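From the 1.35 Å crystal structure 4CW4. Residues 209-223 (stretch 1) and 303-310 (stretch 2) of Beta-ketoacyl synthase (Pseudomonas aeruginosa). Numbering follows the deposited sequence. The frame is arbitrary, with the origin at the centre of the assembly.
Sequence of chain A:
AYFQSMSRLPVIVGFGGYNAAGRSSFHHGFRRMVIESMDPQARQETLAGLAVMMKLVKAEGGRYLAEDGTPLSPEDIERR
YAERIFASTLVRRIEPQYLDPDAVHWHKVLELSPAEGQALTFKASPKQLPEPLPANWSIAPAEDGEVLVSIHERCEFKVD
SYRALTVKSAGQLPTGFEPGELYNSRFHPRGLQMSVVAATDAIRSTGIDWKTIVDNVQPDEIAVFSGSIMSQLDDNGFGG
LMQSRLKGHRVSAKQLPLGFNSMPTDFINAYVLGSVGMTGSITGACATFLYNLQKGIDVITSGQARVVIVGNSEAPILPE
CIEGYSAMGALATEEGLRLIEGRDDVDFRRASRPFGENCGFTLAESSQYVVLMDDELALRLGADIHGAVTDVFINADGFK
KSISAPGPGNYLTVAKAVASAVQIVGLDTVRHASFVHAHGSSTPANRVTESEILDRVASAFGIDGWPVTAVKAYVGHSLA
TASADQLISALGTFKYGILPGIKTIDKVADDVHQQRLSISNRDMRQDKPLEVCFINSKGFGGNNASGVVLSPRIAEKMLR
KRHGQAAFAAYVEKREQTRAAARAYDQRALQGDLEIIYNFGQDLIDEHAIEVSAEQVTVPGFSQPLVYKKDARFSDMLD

Stretch 1, residues 209-223: DWKTIVDNVQPDEIA
Stretch 2 303-310: GQARVVIV

Residues 209-223 run from a short helix starting at Trp210 through a loop into a strand that includes Ile222 and Ala223; residues 303-310 leave a helix at Gly303, whose positive phi (88°) belongs to a Schellman motif, and enter a strand at Val307. The two strands are parallel, with Ile222 beside Val307 (CA-CA 4.9 Å) and Ala223 beside Val308 (CA-CA 4.7 Å). The helix axis passes 11.1 Å from that of strand 307-310, at 129° between their N-to-C directions.

Backbone hydrogen bonds fix this register. Glu221 O accepts from both Arg306 N (2.8 Å) and Val307 N (3.1 Å), as Arg306 (phi/psi -114/-22) brings the two amides to one carbonyl. Thereafter Ala223 N donates to Val307 O (2.9 Å), and Ile309 N to Ala223 O (2.9 Å). CA-H...O contacts, Ile222 CA to Val307 O (3.4 Å) and Val308 CA to Ala223 O (3.3 Å), supplement them.

Apolar packing centres on Val307 (chi1 t), which shares a sheet face with Ile222 (m, m). Its CG2 lies 3.6 Å from Ile213 CG2, its CB 3.7 Å from Ile222 CD1, and its CG1 4.1 Å from Trp210 CZ3, at the indole edge. Trp210 (t, chi2 -115°) also reaches Ile309 (m, p), CH2 to CD1 4.0 Å. On the other face, Ala223 CB sits 4.1 Å from Val308 CG2 and 4.0 Å from Ala305 CB.

Polar groups also meet through water. Glu221 (m, t, chi3 -25°) uses OE1 to accept from Gln218 N (2.9 Å), bracing the loop, and from a water (2.7 Å) that in turn accepts from Arg306 NH1 (3.0 Å). Arg306 is m, t, p, with chi4 167°. A second water lies 2.8 Å from Glu221 OE2 and 2.7 Å from Gly303 O; another lies 3.0 Å from Asp220 O and 2.7 Å from Gln304 O, linking carbonyls that cannot bond directly.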

# COMPACT_ATOMS: atom_id res chain seq x y z
N ASP A 209 9.50 -20.79 21.01
CA ASP A 209 8.13 -21.17 20.69
C ASP A 209 7.29 -19.89 20.56
O ASP A 209 7.33 -19.03 21.43
CB ASP A 209 7.59 -22.09 21.79
CG ASP A 209 6.25 -22.76 21.46
OD1 ASP A 209 5.47 -22.26 20.63
OD2 ASP A 209 5.97 -23.82 22.07
N TRP A 210 6.55 -19.75 19.46
CA TRP A 210 5.70 -18.57 19.28
C TRP A 210 4.76 -18.40 20.48
O TRP A 210 4.52 -17.28 20.93
CB TRP A 210 4.91 -18.63 17.96
CG TRP A 210 4.05 -17.40 17.75
CD1 TRP A 210 2.68 -17.36 17.69
CD2 TRP A 210 4.49 -16.04 17.58
NE1 TRP A 210 2.25 -16.07 17.50
CE2 TRP A 210 3.34 -15.24 17.44
CE3 TRP A 210 5.74 -15.43 17.55
CZ2 TRP A 210 3.41 -13.86 17.26
CZ3 TRP A 210 5.80 -14.06 17.36
CH2 TRP A 210 4.65 -13.29 17.23
N LYS A 211 4.25 -19.51 21.01
CA LYS A 211 3.40 -19.46 22.20
C LYS A 211 4.08 -18.77 23.39
O LYS A 211 3.44 -18.02 24.13
CB LYS A 211 2.96 -20.86 22.62
CG LYS A 211 2.18 -20.89 23.92
CD LYS A 211 1.03 -21.87 23.83
CE LYS A 211 0.31 -22.02 25.18
NZ LYS A 211 -0.13 -20.74 25.78
N THR A 212 5.36 -19.04 23.59
CA THR A 212 6.10 -18.43 24.67
C THR A 212 6.17 -16.92 24.49
O THR A 212 6.03 -16.15 25.45
CB THR A 212 7.53 -19.00 24.77
OG1 THR A 212 7.47 -20.42 24.94
CG2 THR A 212 8.27 -18.41 25.94
N ILE A 213 6.41 -16.50 23.26
CA ILE A 213 6.47 -15.07 22.95
C ILE A 213 5.12 -14.40 23.25
O ILE A 213 5.06 -13.41 23.99
CB ILE A 213 6.90 -14.83 21.48
CG1 ILE A 213 8.34 -15.34 21.31
CG2 ILE A 213 6.76 -13.34 21.09
CD1 ILE A 213 8.81 -15.40 19.85
N VAL A 214 4.04 -14.96 22.73
CA VAL A 214 2.71 -14.40 22.94
C VAL A 214 2.36 -14.34 24.44
O VAL A 214 1.79 -13.35 24.90
CB VAL A 214 1.65 -15.20 22.16
CG1 VAL A 214 0.28 -14.63 22.40
CG2 VAL A 214 1.96 -15.18 20.67
N ASP A 215 2.70 -15.40 25.18
CA ASP A 215 2.41 -15.49 26.62
C ASP A 215 3.15 -14.40 27.43
O ASP A 215 2.80 -14.12 28.58
CB ASP A 215 2.86 -16.85 27.19
CG ASP A 215 1.86 -17.97 26.95
OD1 ASP A 215 0.70 -17.72 26.55
OD2 ASP A 215 2.25 -19.13 27.19
N ASN A 216 4.19 -13.81 26.83
CA ASN A 216 5.01 -12.83 27.53
C ASN A 216 4.72 -11.37 27.22
O ASN A 216 5.41 -10.49 27.73
CB ASN A 216 6.49 -13.11 27.29
CG ASN A 216 7.05 -14.11 28.29
OD1 ASN A 216 7.60 -13.73 29.33
ND2 ASN A 216 6.90 -15.39 27.99
N VAL A 217 3.70 -11.10 26.40
CA VAL A 217 3.32 -9.73 26.05
C VAL A 217 1.80 -9.59 26.09
O VAL A 217 1.09 -10.59 26.17
CB VAL A 217 3.89 -9.31 24.66
CG1 VAL A 217 5.42 -9.40 24.67
CG2 VAL A 217 3.31 -10.15 23.54
N GLN A 218 1.30 -8.36 26.06
CA GLN A 218 -0.14 -8.13 25.93
C GLN A 218 -0.59 -8.40 24.49
O GLN A 218 0.22 -8.36 23.55
CB GLN A 218 -0.53 -6.72 26.38
CG GLN A 218 -0.19 -6.49 27.85
CD GLN A 218 -0.75 -5.21 28.43
OE1 GLN A 218 -1.69 -4.66 27.90
NE2 GLN A 218 -0.15 -4.74 29.51
N PRO A 219 -1.87 -8.73 24.30
CA PRO A 219 -2.30 -9.13 22.95
C PRO A 219 -2.11 -8.05 21.87
O PRO A 219 -1.92 -8.39 20.70
CB PRO A 219 -3.80 -9.42 23.13
CG PRO A 219 -3.92 -9.81 24.57
CD PRO A 219 -2.93 -8.93 25.31
N ASP A 220 -2.16 -6.79 22.26
CA ASP A 220 -1.98 -5.68 21.32
C ASP A 220 -0.52 -5.32 21.09
O ASP A 220 -0.25 -4.41 20.32
CB ASP A 220 -2.77 -4.45 21.78
CG ASP A 220 -2.33 -3.93 23.14
OD1 ASP A 220 -1.76 -4.71 23.93
OD2 ASP A 220 -2.62 -2.74 23.44
N GLU A 221 0.40 -6.04 21.73
CA GLU A 221 1.83 -5.70 21.65
C GLU A 221 2.64 -6.48 20.60
O GLU A 221 3.88 -6.45 20.58
CB GLU A 221 2.46 -5.83 23.05
CG GLU A 221 2.00 -4.71 23.99
CD GLU A 221 2.57 -4.80 25.39
OE1 GLU A 221 2.93 -5.93 25.80
OE2 GLU A 221 2.66 -3.75 26.06
N ILE A 222 1.92 -7.19 19.74
CA ILE A 222 2.48 -7.84 18.57
C ILE A 222 2.11 -7.01 17.36
O ILE A 222 0.99 -6.53 17.28
CB ILE A 222 1.86 -9.24 18.37
CG1 ILE A 222 2.00 -10.10 19.61
CG2 ILE A 222 2.44 -9.93 17.14
CD1 ILE A 222 3.37 -10.46 19.93
N ALA A 223 3.03 -6.81 16.44
CA ALA A 223 2.75 -6.03 15.24
C ALA A 223 3.33 -6.73 14.03
O ALA A 223 4.36 -7.36 14.13
CB ALA A 223 3.39 -4.68 15.36
N GLY A 303 6.74 2.27 22.57
CA GLY A 303 6.12 1.38 23.53
C GLY A 303 4.81 0.76 23.14
O GLY A 303 4.16 0.11 23.97
N GLN A 304 4.44 0.94 21.89
CA GLN A 304 3.17 0.45 21.41
C GLN A 304 3.23 -1.05 21.17
O GLN A 304 2.25 -1.75 21.39
CB GLN A 304 2.77 1.17 20.13
CG GLN A 304 2.43 2.63 20.32
CD GLN A 304 2.08 3.29 19.02
OE1 GLN A 304 0.93 3.23 18.56
NE2 GLN A 304 3.06 3.89 18.39
N ALA A 305 4.38 -1.55 20.71
CA ALA A 305 4.54 -2.98 20.43
C ALA A 305 5.90 -3.46 20.90
O ALA A 305 6.87 -2.70 20.92
CB ALA A 305 4.35 -3.29 18.94
N ARG A 306 5.96 -4.73 21.25
CA ARG A 306 7.17 -5.32 21.79
C ARG A 306 7.76 -6.38 20.87
O ARG A 306 8.95 -6.70 21.00
CB ARG A 306 6.88 -5.92 23.15
CG ARG A 306 6.40 -4.87 24.15
CD ARG A 306 6.46 -5.33 25.58
NE ARG A 306 7.85 -5.39 26.03
CZ ARG A 306 8.25 -5.52 27.29
NH1 ARG A 306 7.37 -5.63 28.28
NH2 ARG A 306 9.55 -5.53 27.56
N VAL A 307 6.93 -6.95 19.99
CA VAL A 307 7.37 -7.96 19.02
C VAL A 307 6.84 -7.52 17.69
O VAL A 307 5.63 -7.30 17.55
CB VAL A 307 6.81 -9.36 19.34
CG1 VAL A 307 7.34 -10.39 18.34
CG2 VAL A 307 7.18 -9.75 20.76
N VAL A 308 7.73 -7.37 16.71
CA VAL A 308 7.33 -6.87 15.41
C VAL A 308 7.90 -7.75 14.30
O VAL A 308 9.10 -7.99 14.24
CB VAL A 308 7.81 -5.42 15.16
CG1 VAL A 308 7.28 -4.92 13.81
CG2 VAL A 308 7.39 -4.49 16.28
N ILE A 309 7.02 -8.22 13.43
CA ILE A 309 7.44 -8.95 12.23
C ILE A 309 7.38 -7.94 11.11
O ILE A 309 6.31 -7.38 10.83
CB ILE A 309 6.55 -10.15 11.94
CG1 ILE A 309 6.79 -11.30 12.95
CG2 ILE A 309 6.84 -10.71 10.54
CD1 ILE A 309 6.43 -11.00 14.41
N VAL A 310 8.52 -7.66 10.49
CA VAL A 310 8.60 -6.67 9.42
C VAL A 310 9.18 -7.33 8.17
O VAL A 310 10.20 -7.99 8.24
CB VAL A 310 9.56 -5.51 9.78
CG1 VAL A 310 9.47 -4.41 8.73
CG2 VAL A 310 9.28 -4.94 11.17
O HOH W 1 0.14 -1.01 23.40
O HOH W 2 -0.43 -1.51 21.02
O HOH W 3 4.36 -6.07 28.12
O HOH W 4 4.70 -1.90 25.68